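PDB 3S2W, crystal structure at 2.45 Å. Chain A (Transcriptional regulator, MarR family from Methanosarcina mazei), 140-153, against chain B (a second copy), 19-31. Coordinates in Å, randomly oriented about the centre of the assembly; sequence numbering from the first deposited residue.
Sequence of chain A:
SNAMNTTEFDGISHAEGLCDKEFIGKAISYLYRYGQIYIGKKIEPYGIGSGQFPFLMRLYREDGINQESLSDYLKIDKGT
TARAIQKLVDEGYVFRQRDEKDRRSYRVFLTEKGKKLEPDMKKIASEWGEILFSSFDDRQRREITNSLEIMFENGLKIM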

ATOM      1  N   GLN A 140     -10.619  -8.236 -19.791  1.00 59.05           N
ATOM      2  CA  GLN A 140     -10.870  -7.422 -18.602  1.00 55.84           C
ATOM      3  C   GLN A 140      -9.626  -7.305 -17.727  1.00 52.11           C
ATOM      4  O   GLN A 140      -9.317  -6.226 -17.242  1.00 49.65           O
ATOM      5  CB  GLN A 140     -12.072  -7.947 -17.810  1.00 57.57           C
ATOM      6  CG  GLN A 140     -13.169  -8.540 -18.688  1.00 66.35           C
ATOM      7  CD  GLN A 140     -14.391  -8.979 -17.902  1.00 67.98           C
ATOM      8  OE1 GLN A 140     -14.592 -10.168 -17.627  1.00 70.66           O
ATOM      9  NE2 GLN A 140     -15.224  -8.017 -17.550  1.00 59.74           N
ATOM     10  N   ARG A 141      -8.913  -8.410 -17.534  1.00 49.19           N
ATOM     11  CA  ARG A 141      -7.641  -8.369 -16.839  1.00 53.27           C
ATOM     12  C   ARG A 141      -6.717  -7.393 -17.549  1.00 62.02           C
ATOM     13  O   ARG A 141      -5.916  -6.690 -16.926  1.00 60.96           O
ATOM     14  CB  ARG A 141      -6.996  -9.751 -16.828  1.00 53.02           C
ATOM     15  CG  ARG A 141      -7.658 -10.718 -15.899  1.00 57.82           C
ATOM     16  CD  ARG A 141      -7.259 -12.170 -16.168  1.00 61.86           C
ATOM     17  NE  ARG A 141      -8.187 -13.047 -15.459  1.00 70.17           N
ATOM     18  CZ  ARG A 141      -7.840 -13.974 -14.572  1.00 74.40           C
ATOM     19  NH1 ARG A 141      -8.782 -14.691 -13.982  1.00 74.18           N
ATOM     20  NH2 ARG A 141      -6.561 -14.199 -14.285  1.00 76.16           N
ATOM     21  N   ARG A 142      -6.829  -7.350 -18.869  1.00 56.52           N
ATOM     22  CA  ARG A 142      -5.869  -6.590 -19.644  1.00 56.62           C
ATOM     23  C   ARG A 142      -6.075  -5.100 -19.464  1.00 53.34           C
ATOM     24  O   ARG A 142      -5.115  -4.369 -19.272  1.00 62.58           O
ATOM     25  CB  ARG A 142      -5.922  -6.961 -21.127  1.00 61.91           C
ATOM     26  CG  ARG A 142      -4.868  -6.263 -21.971  1.00 59.28           C
ATOM     27  CD  ARG A 142      -3.494  -6.901 -21.806  1.00 61.10           C
ATOM     28  NE  ARG A 142      -2.838  -6.552 -20.555  1.00 65.14           N
ATOM     29  CZ  ARG A 142      -2.062  -5.486 -20.396  1.00 73.51           C
ATOM     30  NH1 ARG A 142      -1.502  -5.238 -19.215  1.00 74.24           N
ATOM     31  NH2 ARG A 142      -1.858  -4.666 -21.418  1.00 74.51           N
ATOM     32  N   GLU A 143      -7.317  -4.640 -19.497  1.00 40.48           N
ATOM     33  CA  GLU A 143      -7.536  -3.204 -19.463  1.00 54.47           C
ATOM     34  C   GLU A 143      -7.492  -2.602 -18.056  1.00 57.99           C
ATOM     35  O   GLU A 143      -7.298  -1.392 -17.892  1.00 58.27           O
ATOM     36  CB  GLU A 143      -8.819  -2.813 -20.207  1.00 71.97           C
ATOM     37  CG  GLU A 143     -10.096  -3.239 -19.551  1.00 82.73           C
ATOM     38  CD  GLU A 143     -11.299  -2.567 -20.185  1.00101.49           C
ATOM     39  OE1 GLU A 143     -11.889  -1.680 -19.527  1.00105.17           O
ATOM     40  OE2 GLU A 143     -11.647  -2.917 -21.340  1.00106.42           O
ATOM     41  N   ILE A 144      -7.665  -3.445 -17.044  1.00 52.71           N
ATOM     42  CA  ILE A 144      -7.500  -3.007 -15.670  1.00 42.09           C
ATOM     43  C   ILE A 144      -6.008  -2.890 -15.340  1.00 46.91           C
ATOM     44  O   ILE A 144      -5.601  -2.009 -14.584  1.00 52.53           O
ATOM     45  CB  ILE A 144      -8.241  -3.933 -14.660  1.00 46.01           C
ATOM     46  CG1 ILE A 144      -7.880  -3.555 -13.233  1.00 52.09           C
ATOM     47  CG2 ILE A 144      -7.900  -5.379 -14.875  1.00 61.82           C
ATOM     48  CD1 ILE A 144      -8.601  -2.284 -12.749  1.00 64.88           C
ATOM     49  N   THR A 145      -5.194  -3.780 -15.906  1.00 42.63           N
ATOM     50  CA  THR A 145      -3.752  -3.694 -15.724  1.00 40.69           C
ATOM     51  C   THR A 145      -3.261  -2.479 -16.494  1.00 40.91           C
ATOM     52  O   THR A 145      -2.447  -1.711 -16.026  1.00 38.86           O
ATOM     53  CB  THR A 145      -3.030  -4.946 -16.245  1.00 45.56           C
ATOM     54  OG1 THR A 145      -3.577  -6.104 -15.614  1.00 51.93           O
ATOM     55  CG2 THR A 145      -1.585  -4.877 -15.883  1.00 42.98           C
ATOM     56  N   ASN A 146      -3.794  -2.293 -17.684  1.00 42.90           N
ATOM     57  CA  ASN A 146      -3.494  -1.094 -18.428  1.00 49.25           C
ATOM     58  C   ASN A 146      -3.895   0.204 -17.677  1.00 57.21           C
ATOM     59  O   ASN A 146      -3.177   1.205 -17.715  1.00 62.13           O
ATOM     60  CB  ASN A 146      -4.162  -1.179 -19.796  1.00 57.23           C
ATOM     61  CG  ASN A 146      -3.984   0.072 -20.597  1.00 71.46           C
ATOM     62  OD1 ASN A 146      -2.893   0.340 -21.107  1.00 73.77           O
ATOM     63  ND2 ASN A 146      -5.056   0.858 -20.723  1.00 75.80           N
ATOM     64  N   SER A 147      -5.033   0.194 -16.989  1.00 39.42           N
ATOM     65  CA  SER A 147      -5.499   1.414 -16.319  1.00 40.29           C
ATOM     66  C   SER A 147      -4.656   1.677 -15.077  1.00 45.88           C
ATOM     67  O   SER A 147      -4.364   2.830 -14.751  1.00 47.96           O
ATOM     68  CB  SER A 147      -6.982   1.342 -15.935  1.00 30.48           C
ATOM     69  OG  SER A 147      -7.835   1.087 -17.035  1.00 36.15           O
ATOM     70  N   LEU A 148      -4.265   0.608 -14.391  1.00 36.09           N
ATOM     71  CA  LEU A 148      -3.353   0.732 -13.260  1.00 41.98           C
ATOM     72  C   LEU A 148      -1.968   1.266 -13.655  1.00 46.97           C
ATOM     73  O   LEU A 148      -1.320   1.948 -12.874  1.00 46.90           O
ATOM     74  CB  LEU A 148      -3.220  -0.601 -12.539  1.00 46.22           C
ATOM     75  CG  LEU A 148      -3.871  -0.604 -11.159  1.00 54.11           C
ATOM     76  CD1 LEU A 148      -4.985   0.403 -11.093  1.00 54.19           C
ATOM     77  CD2 LEU A 148      -4.401  -1.963 -10.851  1.00 55.76           C
ATOM     78  N   GLU A 149      -1.523   0.955 -14.867  1.00 51.13           N
ATOM     79  CA  GLU A 149      -0.259   1.476 -15.371  1.00 53.70           C
ATOM     80  C   GLU A 149      -0.362   2.991 -15.580  1.00 53.18           C
ATOM     81  O   GLU A 149       0.542   3.747 -15.224  1.00 55.40           O
ATOM     82  CB  GLU A 149       0.145   0.775 -16.680  1.00 56.23           C
ATOM     83  CG  GLU A 149       0.588  -0.686 -16.517  1.00 74.46           C
ATOM     84  CD  GLU A 149       0.549  -1.500 -17.836  1.00 86.53           C
ATOM     85  OE1 GLU A 149      -0.090  -1.030 -18.808  1.00 97.80           O
ATOM     86  OE2 GLU A 149       1.148  -2.609 -17.896  1.00 74.14           O
ATOM     87  N   ILE A 150      -1.462   3.441 -16.160  1.00 47.09           N
ATOM     88  CA  ILE A 150      -1.609   4.861 -16.415  1.00 48.63           C
ATOM     89  C   ILE A 150      -1.790   5.608 -15.093  1.00 47.15           C
ATOM     90  O   ILE A 150      -1.250   6.689 -14.889  1.00 50.67           O
ATOM     91  CB  ILE A 150      -2.772   5.123 -17.398  1.00 54.40           C
ATOM     92  CG1 ILE A 150      -2.471   4.430 -18.726  1.00 51.92           C
ATOM     93  CG2 ILE A 150      -3.051   6.653 -17.600  1.00 36.75           C
ATOM     94  CD1 ILE A 150      -3.708   4.104 -19.550  1.00 53.60           C
HETATM   95  N   MSE A 151      -2.543   5.019 -14.184  1.00 50.61           N
HETATM   96  CA  MSE A 151      -2.811   5.684 -12.926  1.00 47.31           C
HETATM   97  C   MSE A 151      -1.515   5.964 -12.242  1.00 47.88           C
HETATM   98  O   MSE A 151      -1.345   7.020 -11.652  1.00 46.84           O
HETATM   99  CB  MSE A 151      -3.710   4.834 -12.032  1.00 39.09           C
HETATM  100  CG  MSE A 151      -5.143   4.890 -12.474  1.00 40.95           C
HETATM  101 SE   MSE A 151      -6.222   3.613 -11.542  0.63 53.08          SE
HETATM  102  CE  MSE A 151      -5.855   4.149  -9.711  1.00 36.75           C
ATOM    103  N   PHE A 152      -0.587   5.018 -12.341  1.00 53.22           N
ATOM    104  CA  PHE A 152       0.703   5.195 -11.721  1.00 52.68           C
ATOM    105  C   PHE A 152       1.525   6.307 -12.368  1.00 56.86           C
ATOM    106  O   PHE A 152       2.138   7.121 -11.668  1.00 66.60           O
ATOM    107  CB  PHE A 152       1.512   3.910 -11.702  1.00 63.39           C
ATOM    108  CG  PHE A 152       2.830   4.083 -11.016  1.00 75.31           C
ATOM    109  CD1 PHE A 152       2.875   4.604  -9.723  1.00 79.35           C
ATOM    110  CD2 PHE A 152       4.014   3.784 -11.655  1.00 73.11           C
ATOM    111  CE1 PHE A 152       4.077   4.804  -9.070  1.00 80.68           C
ATOM    112  CE2 PHE A 152       5.221   3.978 -11.010  1.00 78.44           C
ATOM    113  CZ  PHE A 152       5.254   4.487  -9.711  1.00 82.96           C
ATOM    114  N   GLU A 153       1.539   6.352 -13.698  1.00 42.45           N
ATOM    115  CA  GLU A 153       2.259   7.419 -14.408  1.00 52.76           C
ATOM    116  C   GLU A 153       1.647   8.781 -14.092  1.00 56.09           C
ATOM    117  O   GLU A 153       2.315   9.811 -14.188  1.00 61.43           O
ATOM    118  CB  GLU A 153       2.292   7.180 -15.934  1.00 49.68           C
ATOM    119  CG  GLU A 153       3.042   5.920 -16.357  1.00 60.77           C
ATOM    120  CD  GLU A 153       2.437   5.280 -17.601  1.00 86.22           C
ATOM    121  OE1 GLU A 153       2.173   4.052 -17.581  1.00 90.77           O
ATOM    122  OE2 GLU A 153       2.218   6.008 -18.599  1.00 94.45           O
TER
ATOM    123  N   CYS B  19       4.082 -10.769 -16.402  1.00 71.19           N
ATOM    124  CA  CYS B  19       2.732 -11.331 -16.343  1.00 66.44           C
ATOM    125  C   CYS B  19       1.683 -10.360 -15.738  1.00 69.53           C
ATOM    126  O   CYS B  19       1.990  -9.590 -14.829  1.00 65.50           O
ATOM    127  CB  CYS B  19       2.832 -12.612 -15.495  1.00 57.86           C
ATOM    128  SG  CYS B  19       1.384 -13.629 -15.358  1.00 83.69           S
ATOM    129  N   ASP B  20       0.443 -10.395 -16.221  1.00 70.55           N
ATOM    130  CA  ASP B  20      -0.621  -9.574 -15.604  1.00 67.64           C
ATOM    131  C   ASP B  20      -0.915  -9.906 -14.142  1.00 58.95           C
ATOM    132  O   ASP B  20      -1.120  -9.011 -13.339  1.00 50.76           O
ATOM    133  CB  ASP B  20      -1.943  -9.648 -16.377  1.00 60.99           C
ATOM    134  CG  ASP B  20      -2.069  -8.563 -17.405  1.00 62.09           C
ATOM    135  OD1 ASP B  20      -1.131  -7.739 -17.510  1.00 63.14           O
ATOM    136  OD2 ASP B  20      -3.103  -8.542 -18.111  1.00 69.88           O
ATOM    137  N   LYS B  21      -0.986 -11.189 -13.810  1.00 54.60           N
ATOM    138  CA  LYS B  21      -1.266 -11.582 -12.442  1.00 57.30           C
ATOM    139  C   LYS B  21      -0.164 -11.057 -11.518  1.00 56.53           C
ATOM    140  O   LYS B  21      -0.443 -10.569 -10.425  1.00 56.58           O
ATOM    141  CB  LYS B  21      -1.404 -13.100 -12.324  1.00 56.76           C
ATOM    142  CG  LYS B  21      -2.605 -13.697 -13.036  1.00 63.07           C
ATOM    143  CD  LYS B  21      -2.492 -15.229 -13.053  1.00 70.69           C
ATOM    144  CE  LYS B  21      -3.560 -15.881 -13.925  1.00 78.56           C
ATOM    145  NZ  LYS B  21      -3.402 -17.377 -14.046  1.00 76.18           N
ATOM    146  N   GLU B  22       1.084 -11.131 -11.969  1.00 61.96           N
ATOM    147  CA  GLU B  22       2.217 -10.711 -11.139  1.00 61.05           C
ATOM    148  C   GLU B  22       2.285  -9.215 -11.014  1.00 51.70           C
ATOM    149  O   GLU B  22       2.629  -8.680  -9.968  1.00 57.71           O
ATOM    150  CB  GLU B  22       3.544 -11.206 -11.709  1.00 64.14           C
ATOM    151  CG  GLU B  22       3.702 -12.704 -11.738  1.00 71.32           C
ATOM    152  CD  GLU B  22       5.075 -13.099 -12.223  1.00 79.61           C
ATOM    153  OE1 GLU B  22       5.972 -12.222 -12.219  1.00 79.87           O
ATOM    154  OE2 GLU B  22       5.253 -14.275 -12.612  1.00 79.80           O
ATOM    155  N   PHE B  23       1.966  -8.533 -12.097  1.00 54.06           N
ATOM    156  CA  PHE B  23       2.162  -7.095 -12.134  1.00 57.79           C
ATOM    157  C   PHE B  23       1.064  -6.325 -11.394  1.00 61.30           C
ATOM    158  O   PHE B  23       1.246  -5.170 -11.025  1.00 61.17           O
ATOM    159  CB  PHE B  23       2.260  -6.609 -13.577  1.00 52.62           C
ATOM    160  CG  PHE B  23       2.198  -5.115 -13.709  1.00 62.05           C
ATOM    161  CD1 PHE B  23       3.318  -4.334 -13.438  1.00 69.70           C
ATOM    162  CD2 PHE B  23       1.020  -4.486 -14.091  1.00 64.35           C
ATOM    163  CE1 PHE B  23       3.264  -2.945 -13.550  1.00 74.82           C
ATOM    164  CE2 PHE B  23       0.950  -3.099 -14.212  1.00 69.70           C
ATOM    165  CZ  PHE B  23       2.073  -2.326 -13.941  1.00 75.32           C
ATOM    166  N   ILE B  24      -0.087  -6.953 -11.185  1.00 58.40           N
ATOM    167  CA  ILE B  24      -1.158  -6.242 -10.510  1.00 52.91           C
ATOM    168  C   ILE B  24      -0.792  -5.981  -9.033  1.00 52.98           C
ATOM    169  O   ILE B  24      -1.039  -4.897  -8.516  1.00 42.42           O
ATOM    170  CB  ILE B  24      -2.550  -6.890 -10.726  1.00 50.89           C
ATOM    171  CG1 ILE B  24      -3.612  -5.819 -10.582  1.00 62.32           C
ATOM    172  CG2 ILE B  24      -2.785  -8.096  -9.843  1.00 35.40           C
ATOM    173  CD1 ILE B  24      -3.428  -4.764 -11.644  1.00 66.96           C
ATOM    174  N   GLY B  25      -0.145  -6.948  -8.381  1.00 44.89           N
ATOM    175  CA  GLY B  25       0.453  -6.689  -7.081  1.00 36.39           C
ATOM    176  C   GLY B  25       1.405  -5.492  -7.020  1.00 42.11           C
ATOM    177  O   GLY B  25       1.283  -4.618  -6.165  1.00 52.49           O
ATOM    178  N   LYS B  26       2.367  -5.470  -7.926  1.00 43.37           N
ATOM    179  CA  LYS B  26       3.352  -4.410  -8.022  1.00 41.17           C
ATOM    180  C   LYS B  26       2.694  -3.048  -8.292  1.00 34.67           C
ATOM    181  O   LYS B  26       3.009  -2.062  -7.633  1.00 31.27           O
ATOM    182  CB  LYS B  26       4.375  -4.796  -9.115  1.00 40.56           C
ATOM    183  CG  LYS B  26       5.281  -3.708  -9.661  1.00 49.65           C
ATOM    184  CD  LYS B  26       6.348  -4.336 -10.566  1.00 71.56           C
ATOM    185  CE  LYS B  26       6.950  -3.331 -11.565  1.00 90.26           C
ATOM    186  NZ  LYS B  26       7.753  -3.982 -12.673  1.00 93.51           N
ATOM    187  N   ALA B  27       1.758  -2.992  -9.231  1.00 31.56           N
ATOM    188  CA  ALA B  27       1.063  -1.727  -9.519  1.00 34.29           C
ATOM    189  C   ALA B  27       0.367  -1.181  -8.267  1.00 37.13           C
ATOM    190  O   ALA B  27       0.515  -0.006  -7.916  1.00 43.75           O
ATOM    191  CB  ALA B  27       0.086  -1.907 -10.644  1.00 43.60           C
ATOM    192  N   ILE B  28      -0.344  -2.055  -7.558  1.00 34.55           N
ATOM    193  CA  ILE B  28      -1.020  -1.668  -6.322  1.00 37.22           C
ATOM    194  C   ILE B  28      -0.070  -1.174  -5.223  1.00 36.97           C
ATOM    195  O   ILE B  28      -0.341  -0.171  -4.566  1.00 40.37           O
ATOM    196  CB  ILE B  28      -1.880  -2.804  -5.805  1.00 35.32           C
ATOM    197  CG1 ILE B  28      -3.061  -2.990  -6.751  1.00 34.86           C
ATOM    198  CG2 ILE B  28      -2.385  -2.503  -4.398  1.00 28.94           C
ATOM    199  CD1 ILE B  28      -3.664  -4.317  -6.627  1.00 37.98           C
ATOM    200  N   SER B  29       1.030  -1.888  -5.036  1.00 33.76           N
ATOM    201  CA  SER B  29       2.100  -1.494  -4.114  1.00 40.51           C
ATOM    202  C   SER B  29       2.713  -0.132  -4.406  1.00 33.91           C
ATOM    203  O   SER B  29       2.926   0.662  -3.498  1.00 28.77           O
ATOM    204  CB  SER B  29       3.228  -2.521  -4.154  1.00 42.65           C
ATOM    205  OG  SER B  29       2.988  -3.535  -3.210  1.00 50.28           O
ATOM    206  N   TYR B  30       3.045   0.111  -5.668  1.00 32.51           N
ATOM    207  CA  TYR B  30       3.575   1.416  -6.049  1.00 40.74           C
ATOM    208  C   TYR B  30       2.554   2.551  -5.841  1.00 45.80           C
ATOM    209  O   TYR B  30       2.880   3.557  -5.216  1.00 44.51           O
ATOM    210  CB  TYR B  30       4.110   1.396  -7.485  1.00 46.17           C
ATOM    211  CG  TYR B  30       5.501   0.798  -7.602  1.00 55.59           C
ATOM    212  CD1 TYR B  30       6.635   1.610  -7.610  1.00 59.17           C
ATOM    213  CD2 TYR B  30       5.675  -0.573  -7.696  1.00 54.89           C
ATOM    214  CE1 TYR B  30       7.892   1.064  -7.719  1.00 64.60           C
ATOM    215  CE2 TYR B  30       6.911  -1.127  -7.808  1.00 65.39           C
ATOM    216  CZ  TYR B  30       8.024  -0.316  -7.819  1.00 73.58           C
ATOM    217  OH  TYR B  30       9.267  -0.903  -7.931  1.00 75.92           O
ATOM    218  N   LEU B  31       1.323   2.384  -6.336  1.00 47.60           N
ATOM    219  CA  LEU B  31       0.261   3.357  -6.055  1.00 43.74           C
ATOM    220  C   LEU B  31       0.096   3.624  -4.561  1.00 39.46           C
ATOM    221  O   LEU B  31      -0.072   4.770  -4.150  1.00 35.04           O
ATOM    222  CB  LEU B  31      -1.063   2.919  -6.661  1.00 41.27           C
ATOM    223  CG  LEU B  31      -1.046   2.969  -8.181  1.00 40.51           C
ATOM    224  CD1 LEU B  31      -2.276   2.275  -8.767  1.00 31.95           C
ATOM    225  CD2 LEU B  31      -0.930   4.412  -8.635  1.00 32.21           C
TER

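Two helices that run side by side in nearly the same direction can pair along one stripe of each, and the contact between these two copies of a MarR family regulator is a compact example. Residues 140-153 of chain A lie within one helix; in chain B a helix runs from 20 to 31, with B:Cys19 at its N-cap position. Their N-to-C directions differ by 27°, and the axes approach to 9.8 Å. So shallow an angle keeps the backbones in step over several turns: the CA atoms of A:Thr145 and B:Ile24 are 6.4 Å apart, those of A:Leu148 and B:Ala27 6.3 Å, and those of A:Phe152 and B:Leu31 6.0 Å. Partners therefore recur every three or four residues, the spacing of a helical turn, and together the two stretches bury 692 Å².

Midway along the contact, small and branched side chains fit the close spacing. A:Leu148 points toward chain B, with its CB 4.0 Å from the CB of B:Ala27; the short alanine side chain occupies little of the space between the helices. The leucine branches reach different neighbours: CD2 lies 3.1 Å from CD1 of B:Ile24, a tight approach, while CD1 lies 4.0 Å from CD1 of B:Leu31. All four residues are buried, and their hydrocarbon surfaces need no polar partner.

One turn earlier, A:Thr145 also points toward chain B. Its rotamer (chi1 m) lets OG1 hydrogen-bond to the backbone O of A:Arg141 at 2.7 Å, so the hydroxyl is satisfied within its own helix. The methyl is left to pack across the interface: CG2 approaches the edge of the B:Phe23 ring, 3.2 Å from CD2. Threonine thus combines a polar group and an apolar one in a buried position. The same phenylalanine touches the aliphatic part of A:Glu149, whose CG is 3.4 Å from CE2 of B:Phe23.

Charge pairing marks the beginning of the contact. The CA-to-CB bond of A:Arg142 points away from chain B, yet its long side chain (chi1 t, chi2 p, chi3 m) brings the guanidinium back to B:Asp20. There NE donates to OD2 of B:Asp20 at 3.2 Å and NH1 to OD1 of B:Asp20 at 3.0 Å, so that two hydrogen bonds make a bidentate salt bridge. The arginine is exposed, whereas B:Asp20 points toward chain A and has much of its surface covered.

At the other end, aromatic and aliphatic groups close the interface. A:Phe152 adopts chi1 t, and the CB of B:Tyr30 sits over one face of its ring, 3.8 Å from CE1 of A:Phe152, in a CH-pi contact. The rings themselves form an offset edge-to-face pair, with centroids 5.6 Å apart and the tyrosine edge toward the phenylalanine face. B:Leu31 completes the packing, its CD2 3.6 Å from CA of A:Phe152 and its CD1 4.1 Å from CE of the selenomethionine A:Met151.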